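Local atomic coordinates of Lin1840 protein (Listeria innocua serovar 6a, PDB entry 4ZOC), a protein that probably hydrolyses terminal, non-reducing beta-D-glucosyl residues with release of beta-D-glucose, acting in the breakdown of beta-1,2-glucan. Residues 75-80 against 343-348; 7-12 against 82-87. The protein carries 2 engineered substitutions. All coordinates share one frame; numbering follows the deposited sequence.

Interaction 1: 75-80 against 343-348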
ATOM      1  N   ALA A  75      -9.237   4.992  49.157  1.00 19.50           N
ATOM      2  CA  ALA A  75      -7.891   4.709  49.662  1.00 18.07           C
ATOM      3  C   ALA A  75      -6.881   5.741  49.186  1.00 17.70           C
ATOM      4  O   ALA A  75      -6.076   6.232  49.941  1.00 15.99           O
ATOM      5  CB  ALA A  75      -7.460   3.298  49.296  1.00 18.88           C
ATOM      6  N   TYR A  76      -6.963   6.140  47.927  1.00 16.65           N
ATOM      7  CA  TYR A  76      -5.983   7.032  47.386  1.00 12.75           C
ATOM      8  C   TYR A  76      -6.043   8.396  48.097  1.00 14.02           C
ATOM      9  O   TYR A  76      -5.002   8.972  48.431  1.00 14.76           O
ATOM     10  CB  TYR A  76      -6.269   7.250  45.904  1.00 13.32           C
ATOM     11  CG  TYR A  76      -5.221   8.068  45.181  1.00 11.01           C
ATOM     12  CD1 TYR A  76      -5.351   9.425  45.048  1.00 13.24           C
ATOM     13  CD2 TYR A  76      -4.192   7.453  44.542  1.00 15.13           C
ATOM     14  CE1 TYR A  76      -4.396  10.178  44.375  1.00 12.81           C
ATOM     15  CE2 TYR A  76      -3.273   8.176  43.779  1.00 13.01           C
ATOM     16  CZ  TYR A  76      -3.396   9.546  43.707  1.00 12.83           C
ATOM     17  OH  TYR A  76      -2.475  10.282  42.973  1.00 14.94           O
ATOM     18  N   LEU A  77      -7.262   8.917  48.339  1.00 13.12           N
ATOM     19  CA  LEU A  77      -7.407  10.202  48.956  1.00 13.89           C
ATOM     20  C   LEU A  77      -7.103  10.176  50.455  1.00 16.53           C
ATOM     21  O   LEU A  77      -6.764  11.217  50.997  1.00 15.16           O
ATOM     22  CB  LEU A  77      -8.803  10.780  48.729  1.00 13.08           C
ATOM     23  CG  LEU A  77      -9.176  11.240  47.314  1.00 13.44           C
ATOM     24  CD1 LEU A  77     -10.619  11.564  47.187  1.00 14.27           C
ATOM     25  CD2 LEU A  77      -8.368  12.431  46.899  1.00 17.40           C
ATOM     26  N   LYS A  78      -7.198   9.023  51.101  1.00 15.95           N
ATOM     27  CA  LYS A  78      -6.738   8.927  52.503  1.00 21.69           C
ATOM     28  C   LYS A  78      -5.229   9.239  52.595  1.00 22.64           C
ATOM     29  O   LYS A  78      -4.789   9.809  53.611  1.00 18.70           O
ATOM     30  CB  LYS A  78      -6.983   7.549  53.119  1.00 26.81           C
ATOM     31  CG  LYS A  78      -8.407   7.244  53.483  1.00 35.85           C
ATOM     32  CD  LYS A  78      -8.550   5.837  54.087  1.00 36.45           C
ATOM     33  CE  LYS A  78     -10.014   5.418  54.217  1.00 47.61           C
ATOM     34  NZ  LYS A  78     -10.480   5.377  55.628  1.00 52.93           N
ATOM     35  N   THR A  79      -4.450   8.862  51.569  1.00 20.78           N
ATOM     36  CA  THR A  79      -2.995   8.960  51.607  1.00 19.94           C
ATOM     37  C   THR A  79      -2.358  10.032  50.734  1.00 20.32           C
ATOM     38  O   THR A  79      -1.162  10.381  50.914  1.00 23.16           O
ATOM     39  CB  THR A  79      -2.349   7.621  51.305  1.00 20.45           C
ATOM     40  OG1 THR A  79      -2.750   7.112  50.008  1.00 19.15           O
ATOM     41  CG2 THR A  79      -2.725   6.606  52.422  1.00 26.63           C
ATOM     42  N   ASN A  80      -3.130  10.586  49.801  1.00 16.67           N
ATOM     43  CA  ASN A  80      -2.560  11.554  48.932  1.00 18.51           C
ATOM     44  C   ASN A  80      -2.314  12.885  49.669  1.00 18.55           C
ATOM     45  O   ASN A  80      -3.242  13.452  50.248  1.00 17.00           O
ATOM     46  CB  ASN A  80      -3.490  11.810  47.753  1.00 19.45           C
ATOM     47  CG  ASN A  80      -2.844  12.684  46.716  1.00 17.91           C
ATOM     48  OD1 ASN A  80      -3.082  13.889  46.657  1.00 14.96           O
ATOM     49  ND2 ASN A  80      -2.013  12.069  45.891  1.00 15.53           N
ATOM     50  N   GLU A 343     -14.375  18.997  43.698  1.00 14.90           N
ATOM     51  CA  GLU A 343     -15.621  19.186  44.497  1.00 16.39           C
ATOM     52  C   GLU A 343     -16.244  17.831  44.829  1.00 16.15           C
ATOM     53  O   GLU A 343     -16.612  17.604  45.946  1.00 15.56           O
ATOM     54  CB  GLU A 343     -16.663  20.033  43.794  1.00 18.98           C
ATOM     55  CG  GLU A 343     -16.311  21.489  43.585  1.00 19.31           C
ATOM     56  CD  GLU A 343     -15.209  21.688  42.564  1.00 19.49           C
ATOM     57  OE1 GLU A 343     -15.336  21.199  41.406  1.00 19.99           O
ATOM     58  OE2 GLU A 343     -14.248  22.363  42.937  1.00 18.88           O
ATOM     59  N   ASP A 344     -16.231  16.901  43.863  1.00 15.22           N
ATOM     60  CA  ASP A 344     -16.747  15.549  44.036  1.00 14.09           C
ATOM     61  C   ASP A 344     -15.876  14.551  43.315  1.00 13.28           C
ATOM     62  O   ASP A 344     -16.026  14.361  42.106  1.00 12.39           O
ATOM     63  CB  ASP A 344     -18.167  15.444  43.508  1.00 14.52           C
ATOM     64  CG  ASP A 344     -18.769  14.044  43.665  1.00 13.53           C
ATOM     65  OD1 ASP A 344     -18.184  13.174  44.338  1.00 15.56           O
ATOM     66  OD2 ASP A 344     -19.890  13.812  43.117  1.00 15.58           O
ATOM     67  N   PRO A 345     -14.962  13.919  44.045  1.00 15.51           N
ATOM     68  CA  PRO A 345     -14.027  12.970  43.440  1.00 14.53           C
ATOM     69  C   PRO A 345     -14.689  11.649  43.016  1.00 12.88           C
ATOM     70  O   PRO A 345     -14.031  10.860  42.373  1.00 14.46           O
ATOM     71  CB  PRO A 345     -12.997  12.733  44.545  1.00 15.57           C
ATOM     72  CG  PRO A 345     -13.632  13.209  45.799  1.00 18.26           C
ATOM     73  CD  PRO A 345     -14.733  14.101  45.504  1.00 16.10           C
ATOM     74  N   TYR A 346     -15.942  11.415  43.422  1.00 13.25           N
ATOM     75  CA  TYR A 346     -16.714  10.238  43.057  1.00 12.52           C
ATOM     76  C   TYR A 346     -17.702  10.469  41.937  1.00 14.04           C
ATOM     77  O   TYR A 346     -18.470   9.556  41.610  1.00 13.36           O
ATOM     78  CB  TYR A 346     -17.464   9.703  44.314  1.00 12.99           C
ATOM     79  CG  TYR A 346     -16.480   9.406  45.427  1.00 15.93           C
ATOM     80  CD1 TYR A 346     -15.707   8.270  45.401  1.00 14.62           C
ATOM     81  CD2 TYR A 346     -16.299  10.293  46.507  1.00 19.40           C
ATOM     82  CE1 TYR A 346     -14.741   8.029  46.345  1.00 16.73           C
ATOM     83  CE2 TYR A 346     -15.329  10.061  47.452  1.00 18.29           C
ATOM     84  CZ  TYR A 346     -14.564   8.925  47.375  1.00 20.40           C
ATOM     85  OH  TYR A 346     -13.646   8.664  48.322  1.00 24.25           O
ATOM     86  N   ARG A 347     -17.675  11.684  41.344  1.00 12.54           N
ATOM     87  CA  ARG A 347     -18.476  12.084  40.211  1.00 13.12           C
ATOM     88  C   ARG A 347     -19.886  11.492  40.235  1.00 14.06           C
ATOM     89  O   ARG A 347     -20.364  10.791  39.311  1.00 12.77           O
ATOM     90  CB  ARG A 347     -17.709  11.780  38.912  1.00 14.41           C
ATOM     91  CG  ARG A 347     -18.125  12.669  37.796  1.00 13.73           C
ATOM     92  CD  ARG A 347     -17.011  12.977  36.836  1.00 11.42           C
ATOM     93  NE  ARG A 347     -17.579  13.899  35.863  1.00 10.28           N
ATOM     94  CZ  ARG A 347     -18.312  13.547  34.809  1.00 10.52           C
ATOM     95  NH1 ARG A 347     -18.588  12.275  34.551  1.00 11.89           N
ATOM     96  NH2 ARG A 347     -18.791  14.496  34.029  1.00 11.42           N
ATOM     97  N   GLY A 348     -20.582  11.830  41.315  1.00 15.62           N
ATOM     98  CA  GLY A 348     -21.998  11.570  41.403  1.00 14.74           C
ATOM     99  C   GLY A 348     -22.399  10.300  42.122  1.00 15.58           C
ATOM    100  O   GLY A 348     -23.540  10.142  42.436  1.00 17.47           O
TER
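Leu77 and Pro345 bring the two backbones nearest, with their CA atoms 9.1 Å apart. Residues 75-79 are the last turn of helix 66-79, and Asn80 is the first residue to leave helical geometry. The carbonyl Tyr76 O accepts from both Thr79 N and Asn80 N as the helix ends. Residues 343-348 form a loop with a type I beta turn from Asp344 to Arg347, closed by Arg347 N to Asp344 O.

Pro345 occupies the second position of that turn. Its ring meets one methyl of Leu77. Leu77 CD1 lies 3.7 Å from Pro345 CG and equally close to Pro345 CB, so it rests against the CB-CG side of the ring. In Leu77 a chi1 of -70° puts CG opposite the carbonyl carbon, and the second torsion (170°) stretches CD1 out to the proline. Tyr346 reaches back with the end of its side chain, placing Tyr346 OH 4.3 Å from Leu77 CD1.

Asp344 fixes the loop from within. Its OD1 accepts from Tyr346 N at 3.0 Å, an Asx turn, and Asp344 OD2 accepts from Gly348 N at 2.8 Å. Both donors approach from above the carboxylate plane. Outside the pair, Tyr346 also packs on Ile70, Gln73 and Glu74.

The contact is small, burying 91 Å² at the surface. It joins a helix end of the family 3 N-terminal domain to the loop after helix 322-338. Between the segments it is apolar. The bonds of Asp344 lie within the loop and restrain its turn, while Gln73, one helical turn before Leu77, links the loop to the same helix by donating from NE2 to Pro345 O.

Interaction 2: 7-12 against 82-87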
ATOM      1  N   GLN A   7      -3.408  26.167  39.920  1.00 17.21           N
ATOM      2  CA  GLN A   7      -1.967  26.564  39.804  1.00 20.47           C
ATOM      3  C   GLN A   7      -1.222  26.425  41.127  1.00 19.48           C
ATOM      4  O   GLN A   7      -0.078  25.942  41.178  1.00 18.20           O
ATOM      5  CB  GLN A   7      -1.833  27.967  39.205  1.00 24.66           C
ATOM      6  CG  GLN A   7      -0.399  28.183  38.694  1.00 29.98           C
ATOM      7  CD  GLN A   7      -0.062  27.292  37.499  1.00 33.56           C
ATOM      8  OE1 GLN A   7      -0.819  27.265  36.530  1.00 43.38           O
ATOM      9  NE2 GLN A   7       1.052  26.548  37.569  1.00 36.08           N
ATOM     10  N   GLU A   8      -1.894  26.763  42.219  1.00 20.30           N
ATOM     11  CA  GLU A   8      -1.275  26.609  43.530  1.00 18.70           C
ATOM     12  C   GLU A   8      -0.868  25.134  43.772  1.00 19.02           C
ATOM     13  O   GLU A   8       0.209  24.831  44.294  1.00 21.52           O
ATOM     14  CB  GLU A   8      -2.249  27.143  44.578  1.00 23.50           C
ATOM     15  CG  GLU A   8      -1.803  26.988  46.013  1.00 30.90           C
ATOM     16  CD  GLU A   8      -2.860  27.523  46.973  1.00 32.49           C
ATOM     17  OE1 GLU A   8      -2.624  28.628  47.473  1.00 36.26           O
ATOM     18  OE2 GLU A   8      -3.930  26.871  47.197  1.00 30.35           O
ATOM     19  N   LEU A   9      -1.700  24.189  43.337  1.00 16.64           N
ATOM     20  CA  LEU A   9      -1.323  22.742  43.453  1.00 18.05           C
ATOM     21  C   LEU A   9      -0.011  22.415  42.768  1.00 14.95           C
ATOM     22  O   LEU A   9       0.856  21.759  43.345  1.00 16.92           O
ATOM     23  CB  LEU A   9      -2.436  21.842  42.917  1.00 19.30           C
ATOM     24  CG  LEU A   9      -3.593  21.536  43.879  1.00 22.57           C
ATOM     25  CD1 LEU A   9      -4.692  20.829  43.098  1.00 21.66           C
ATOM     26  CD2 LEU A   9      -3.153  20.690  45.061  1.00 25.81           C
ATOM     27  N   VAL A  10       0.102  22.854  41.508  1.00 18.13           N
ATOM     28  CA  VAL A  10       1.302  22.601  40.756  1.00 18.19           C
ATOM     29  C   VAL A  10       2.481  23.147  41.556  1.00 18.53           C
ATOM     30  O   VAL A  10       3.506  22.468  41.698  1.00 15.25           O
ATOM     31  CB  VAL A  10       1.270  23.296  39.374  1.00 21.04           C
ATOM     32  CG1 VAL A  10       2.486  22.879  38.562  1.00 22.93           C
ATOM     33  CG2 VAL A  10      -0.005  22.923  38.615  1.00 19.75           C
ATOM     34  N   SER A  11       2.323  24.378  42.053  1.00 20.09           N
ATOM     35  CA  SER A  11       3.388  25.054  42.833  1.00 18.61           C
ATOM     36  C   SER A  11       3.796  24.306  44.044  1.00 19.99           C
ATOM     37  O   SER A  11       4.958  24.312  44.338  1.00 22.28           O
ATOM     38  CB  SER A  11       3.006  26.423  43.304  1.00 23.85           C
ATOM     39  OG  SER A  11       2.578  27.166  42.212  1.00 32.99           O
ATOM     40  N   GLN A  12       2.849  23.677  44.720  1.00 15.35           N
ATOM     41  CA  GLN A  12       3.091  22.907  45.960  1.00 19.15           C
ATOM     42  C   GLN A  12       3.594  21.488  45.787  1.00 15.68           C
ATOM     43  O   GLN A  12       4.119  20.893  46.751  1.00 15.84           O
ATOM     44  CB  GLN A  12       1.822  22.834  46.773  1.00 21.96           C
ATOM     45  CG  GLN A  12       1.325  24.158  47.274  1.00 28.65           C
ATOM     46  CD  GLN A  12      -0.050  23.906  47.912  1.00 39.86           C
ATOM     47  OE1 GLN A  12      -0.977  23.433  47.253  1.00 35.41           O
ATOM     48  NE2 GLN A  12      -0.142  24.097  49.213  1.00 50.08           N
ATOM     49  N   LEU A  82      -1.749  16.163  48.859  1.00 15.55           N
ATOM     50  CA  LEU A  82      -2.462  17.389  48.490  1.00 17.29           C
ATOM     51  C   LEU A  82      -3.926  17.242  48.102  1.00 16.03           C
ATOM     52  O   LEU A  82      -4.582  18.263  47.879  1.00 17.32           O
ATOM     53  CB  LEU A  82      -1.711  18.157  47.379  1.00 18.55           C
ATOM     54  CG  LEU A  82      -0.288  18.596  47.718  1.00 19.31           C
ATOM     55  CD1 LEU A  82       0.439  19.066  46.467  1.00 21.76           C
ATOM     56  CD2 LEU A  82      -0.290  19.705  48.773  1.00 19.25           C
ATOM     57  N   GLY A  83      -4.458  16.007  48.087  1.00 13.21           N
ATOM     58  CA  GLY A  83      -5.873  15.828  47.811  1.00 15.39           C
ATOM     59  C   GLY A  83      -6.199  15.878  46.326  1.00 14.57           C
ATOM     60  O   GLY A  83      -7.217  16.410  45.930  1.00 16.15           O
ATOM     61  N   ILE A  84      -5.292  15.342  45.523  1.00 12.28           N
ATOM     62  CA  ILE A  84      -5.467  15.322  44.039  1.00 13.21           C
ATOM     63  C   ILE A  84      -6.084  13.976  43.650  1.00 12.22           C
ATOM     64  O   ILE A  84      -5.376  12.925  43.687  1.00 12.16           O
ATOM     65  CB  ILE A  84      -4.148  15.550  43.296  1.00 13.91           C
ATOM     66  CG1 ILE A  84      -3.508  16.879  43.679  1.00 17.24           C
ATOM     67  CG2 ILE A  84      -4.395  15.646  41.793  1.00 17.73           C
ATOM     68  CD1 ILE A  84      -2.077  16.973  43.162  1.00 17.72           C
ATOM     69  N   PRO A  85      -7.409  13.974  43.378  1.00 12.75           N
ATOM     70  CA  PRO A  85      -8.080  12.722  43.060  1.00 13.67           C
ATOM     71  C   PRO A  85      -7.587  12.126  41.765  1.00 12.19           C
ATOM     72  O   PRO A  85      -7.059  12.841  40.915  1.00 11.21           O
ATOM     73  CB  PRO A  85      -9.572  13.112  42.877  1.00 15.27           C
ATOM     74  CG  PRO A  85      -9.663  14.496  43.302  1.00 18.80           C
ATOM     75  CD  PRO A  85      -8.292  15.113  43.141  1.00 16.72           C
ATOM     76  N   LEU A  86      -7.743  10.818  41.667  1.00 10.77           N
ATOM     77  CA  LEU A  86      -7.488  10.072  40.428  1.00 11.28           C
ATOM     78  C   LEU A  86      -8.500  10.362  39.365  1.00 10.92           C
ATOM     79  O   LEU A  86      -9.684  10.592  39.641  1.00  9.92           O
ATOM     80  CB  LEU A  86      -7.530   8.571  40.703  1.00 10.49           C
ATOM     81  CG  LEU A  86      -6.351   8.018  41.504  1.00 11.96           C
ATOM     82  CD1 LEU A  86      -6.707   6.726  42.105  1.00 11.93           C
ATOM     83  CD2 LEU A  86      -5.135   7.871  40.611  1.00 12.19           C
ATOM     84  N   VAL A  87      -8.048  10.319  38.103  1.00 13.65           N
ATOM     85  CA  VAL A  87      -9.013  10.331  36.984  1.00 10.91           C
ATOM     86  C   VAL A  87      -9.066   8.917  36.386  1.00  9.20           C
ATOM     87  O   VAL A  87      -8.025   8.266  36.286  1.00  9.19           O
ATOM     88  CB  VAL A  87      -8.695  11.444  35.883  1.00 10.50           C
ATOM     89  CG1 VAL A  87      -7.257  11.322  35.354  1.00  9.74           C
ATOM     90  CG2 VAL A  87      -9.786  11.410  34.834  1.00 10.46           C
TER
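Leu82 begins the contact by packing against Leu9 and Gln12 of helix 3-12. Leu82 CA is 7.4 Å from Leu9 CA, the nearest backbone approach. Leu82 CB lies 3.7 Å from Leu9 CD2, and the two side chains run past each other in opposite directions. The outer end of Leu82 reaches Gln12 instead. Leu82 CD1 sits 4.0 Å from Gln12 CB, while Leu82 CD2 lies 4.1 Å from Gln12 OE1. One methyl of Leu82 thus meets the base of Gln12 and the other its amide oxygen, at the exposed border of the contact.

Gly83 turns the chain with a positive phi of 81°. Ile84 then points back to the helix. Ile84 CG1 lies 4.1 Å from Leu9 CD2 and 4.2 Å from Leu9 CD1, so both methyls of Leu9 border it. The CB of Leu9 does not point straight at residues 82-87. With chi1 at -82° its CG turns back beside the backbone N, and the two methyls end up against Leu82 and Ile84. The packing here is apolar, and Leu9 and Ile84 are buried.

From Pro85 the chain leaves this helix. Pro85 O accepts from Lys336 NZ, and Leu86 N donates to Gln73 OE1. Val87 starts strand 87-90 and pairs with Gly58 and Val60, beside strand 59-61 of the parallel TIM barrel sheet. Residues 82-87 are therefore the alpha-to-beta link from helix 66-79 into the barrel. Helix 3-12 lies over its start, and Leu333 of helix 322-338 touches both Val10 and Ile84.

Overall arrangement
Interactions 1 and 2 are neighbours on the periphery of the TIM barrel domain, their centres about 12 Å apart. Their segments alternate along the chain, and residues 75-80 and 82-87 are separated by Arg81 alone. Asn80 OD1 accepts from Ile84 N, which ties the helix end to the link that follows. Pro85 packs against both halves of interaction 1: Pro85 CB is 3.8 Å from Pro345 CB, and Pro85 CA is 3.9 Å from Leu77 CD2. Tyr76 CD2 also lies 3.6 Å from Leu86 CD1. Both contacts are away from the glucose pocket of Trp271, Trp409 and Glu473 and from the magnesium site.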